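Local coordinates for arylesterase (Sulfolobus solfataricus, PDB 5L2P), which hydrolyses aromatic esters, p-nitrophenyl fatty acid esters and organophosphates such as paraoxon, as a serine esterase of the GDXG lipolytic family, at the interface of chains A and B. Sequence-based numbering; all coordinates share one arbitrary frame. Chains: chain A/B, Arylesterase.

The interface of chains A and B. Residues chain A 187-188, 190, 209; chain B 187, 232-234.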
ATOM      1  N   TYR A 187     -12.555  -4.066 -14.974  1.00 47.38           N
ATOM      2  CA  TYR A 187     -12.916  -2.650 -14.908  1.00 47.52           C
ATOM      3  C   TYR A 187     -11.877  -1.769 -15.614  1.00 46.74           C
ATOM      4  O   TYR A 187     -10.702  -2.143 -15.721  1.00 46.92           O
ATOM      5  CB  TYR A 187     -13.004  -2.210 -13.410  1.00 48.01           C
ATOM      6  CG  TYR A 187     -13.578  -0.822 -13.216  1.00 48.60           C
ATOM      7  CD1 TYR A 187     -14.878  -0.533 -13.627  1.00 49.10           C
ATOM      8  CD2 TYR A 187     -12.826   0.208 -12.649  1.00 50.26           C
ATOM      9  CE1 TYR A 187     -15.408   0.739 -13.509  1.00 50.84           C
ATOM     10  CE2 TYR A 187     -13.379   1.485 -12.457  1.00 50.40           C
ATOM     11  CZ  TYR A 187     -14.677   1.742 -12.900  1.00 52.05           C
ATOM     12  OH  TYR A 187     -15.289   2.989 -12.792  1.00 53.16           O
ATOM     13  N   LEU A 188     -12.302  -0.601 -16.079  1.00 46.38           N
ATOM     14  CA  LEU A 188     -11.374   0.416 -16.564  1.00 46.51           C
ATOM     15  C   LEU A 188     -10.805   1.176 -15.378  1.00 47.79           C
ATOM     16  O   LEU A 188     -11.249   2.264 -15.024  1.00 49.30           O
ATOM     17  CB  LEU A 188     -12.063   1.393 -17.528  1.00 48.47           C
ATOM     18  CG  LEU A 188     -11.107   2.272 -18.338  1.00 50.69           C
ATOM     19  CD1 LEU A 188     -10.447   1.470 -19.479  1.00 49.27           C
ATOM     20  CD2 LEU A 188     -11.881   3.453 -18.885  1.00 53.22           C
ATOM     21  N   LEU A 190      -8.388   3.455 -13.594  1.00 50.41           N
ATOM     22  CA  LEU A 190      -7.395   4.514 -13.769  1.00 49.42           C
ATOM     23  C   LEU A 190      -6.765   5.008 -12.461  1.00 46.57           C
ATOM     24  O   LEU A 190      -5.747   5.705 -12.480  1.00 44.94           O
ATOM     25  CB  LEU A 190      -8.036   5.683 -14.478  1.00 51.17           C
ATOM     26  CG  LEU A 190      -8.691   5.344 -15.830  1.00 55.47           C
ATOM     27  CD1 LEU A 190      -9.319   6.574 -16.439  1.00 58.53           C
ATOM     28  CD2 LEU A 190      -7.738   4.697 -16.842  1.00 56.35           C
ATOM     29  N   PRO A 209      -5.831   6.982 -20.994  1.00 54.44           N
ATOM     30  CA  PRO A 209      -6.928   6.359 -20.248  1.00 56.13           C
ATOM     31  C   PRO A 209      -7.455   5.043 -20.830  1.00 56.58           C
ATOM     32  O   PRO A 209      -7.874   4.165 -20.064  1.00 58.25           O
ATOM     33  CB  PRO A 209      -8.035   7.437 -20.273  1.00 55.89           C
ATOM     34  CG  PRO A 209      -7.784   8.166 -21.529  1.00 57.26           C
ATOM     35  CD  PRO A 209      -6.284   8.165 -21.747  1.00 56.06           C
TER
ATOM     36  N   TYR B 187     -12.674  10.798 -10.676  1.00 45.09           N
ATOM     37  CA  TYR B 187     -12.986   9.572 -11.363  1.00 45.41           C
ATOM     38  C   TYR B 187     -13.943   8.698 -10.594  1.00 44.43           C
ATOM     39  O   TYR B 187     -13.997   8.747  -9.401  1.00 50.02           O
ATOM     40  CB  TYR B 187     -11.679   8.786 -11.623  1.00 46.80           C
ATOM     41  CG  TYR B 187     -11.828   7.647 -12.609  1.00 46.09           C
ATOM     42  CD1 TYR B 187     -12.195   7.898 -13.910  1.00 48.62           C
ATOM     43  CD2 TYR B 187     -11.635   6.329 -12.212  1.00 46.23           C
ATOM     44  CE1 TYR B 187     -12.345   6.858 -14.827  1.00 52.19           C
ATOM     45  CE2 TYR B 187     -11.793   5.293 -13.103  1.00 49.49           C
ATOM     46  CZ  TYR B 187     -12.141   5.563 -14.415  1.00 51.14           C
ATOM     47  OH  TYR B 187     -12.346   4.528 -15.294  1.00 54.63           O
ATOM     48  N   LEU B 232      -9.939  12.542 -14.799  1.00 48.76           N
ATOM     49  CA  LEU B 232      -8.894  11.523 -14.877  1.00 48.20           C
ATOM     50  C   LEU B 232      -9.019  10.735 -16.195  1.00 47.89           C
ATOM     51  O   LEU B 232      -8.037  10.216 -16.711  1.00 48.55           O
ATOM     52  CB  LEU B 232      -8.973  10.583 -13.663  1.00 47.11           C
ATOM     53  CG  LEU B 232      -7.690   9.991 -13.060  1.00 46.50           C
ATOM     54  CD1 LEU B 232      -7.975   8.997 -11.954  1.00 45.94           C
ATOM     55  CD2 LEU B 232      -6.955   9.235 -14.087  1.00 51.87           C
ATOM     56  N   ILE B 233     -10.230  10.676 -16.726  1.00 48.32           N
ATOM     57  CA  ILE B 233     -10.529   9.939 -17.960  1.00 51.08           C
ATOM     58  C   ILE B 233     -10.137  10.761 -19.211  1.00 51.48           C
ATOM     59  O   ILE B 233     -10.205  10.273 -20.322  1.00 53.83           O
ATOM     60  CB  ILE B 233     -12.043   9.516 -17.954  1.00 50.93           C
ATOM     61  CG1 ILE B 233     -12.260   8.071 -18.413  1.00 52.90           C
ATOM     62  CG2 ILE B 233     -12.924  10.527 -18.671  1.00 50.26           C
ATOM     63  CD1 ILE B 233     -11.978   7.781 -19.852  1.00 55.83           C
ATOM     64  N   ALA B 234      -9.698  11.998 -19.014  1.00 50.69           N
ATOM     65  CA  ALA B 234      -9.329  12.855 -20.145  1.00 52.68           C
ATOM     66  C   ALA B 234      -8.172  12.263 -20.916  1.00 53.31           C
ATOM     67  O   ALA B 234      -7.218  11.790 -20.328  1.00 52.00           O
ATOM     68  CB  ALA B 234      -8.964  14.277 -19.687  1.00 52.05           C
TER
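B:Tyr187 reaches across to a loop of chain A and gives its phenol hydrogen to the backbone carbonyl of A:Leu188, OH to O 2.5 Å. Both chains are copies of one GDXG-family serine esterase with the alpha/beta hydrolase fold, and this patch belongs to a two-fold symmetric interface, each contact recurring with the chains exchanged. The enzyme is a monomer, so the pairing may belong to the crystal alone. The hydroxyl lies in the carbonyl plane, with a C=O...OH angle of 157°. CG of B:Tyr187 stands anti to the backbone N (chi1 -167°), beside its own carbonyl carbon, and from there the ring carries its hydroxyl to that oxygen. Side-chain carbons of A:Leu188 flank the same hydroxyl, CD2 at 3.8 Å from OH.

Apolar contact centres on A:Leu190, whose side chain crosses that of B:Tyr187 at about a right angle and lies over one ring face near the rim. Its CD1 branch meets ring carbon CE1 of B:Tyr187 at 3.4 Å. Lower on the same leucine, CB touches CD2 of B:Leu232 at 3.7 Å. The CD1 branch of A:Leu190 also reaches CG1 of B:Ile233 at 3.8 Å. A phenylalanine in place of B:Tyr187 could still pack on A:Leu190 but would probably leave the A:Leu188 carbonyl without its cross-chain donor and the ring freer to shift.

Farther along, A:Pro209, which follows a cis peptide bond, rests on the end of the 3-10 helix 231-233 of chain B. Its CG is 3.4 Å from the backbone O of B:Ile233. On the same proline, CB is 4.0 Å from CD1 of B:Ile233. The patch centre lies about 18 Å from the nucleophile A:Ser156.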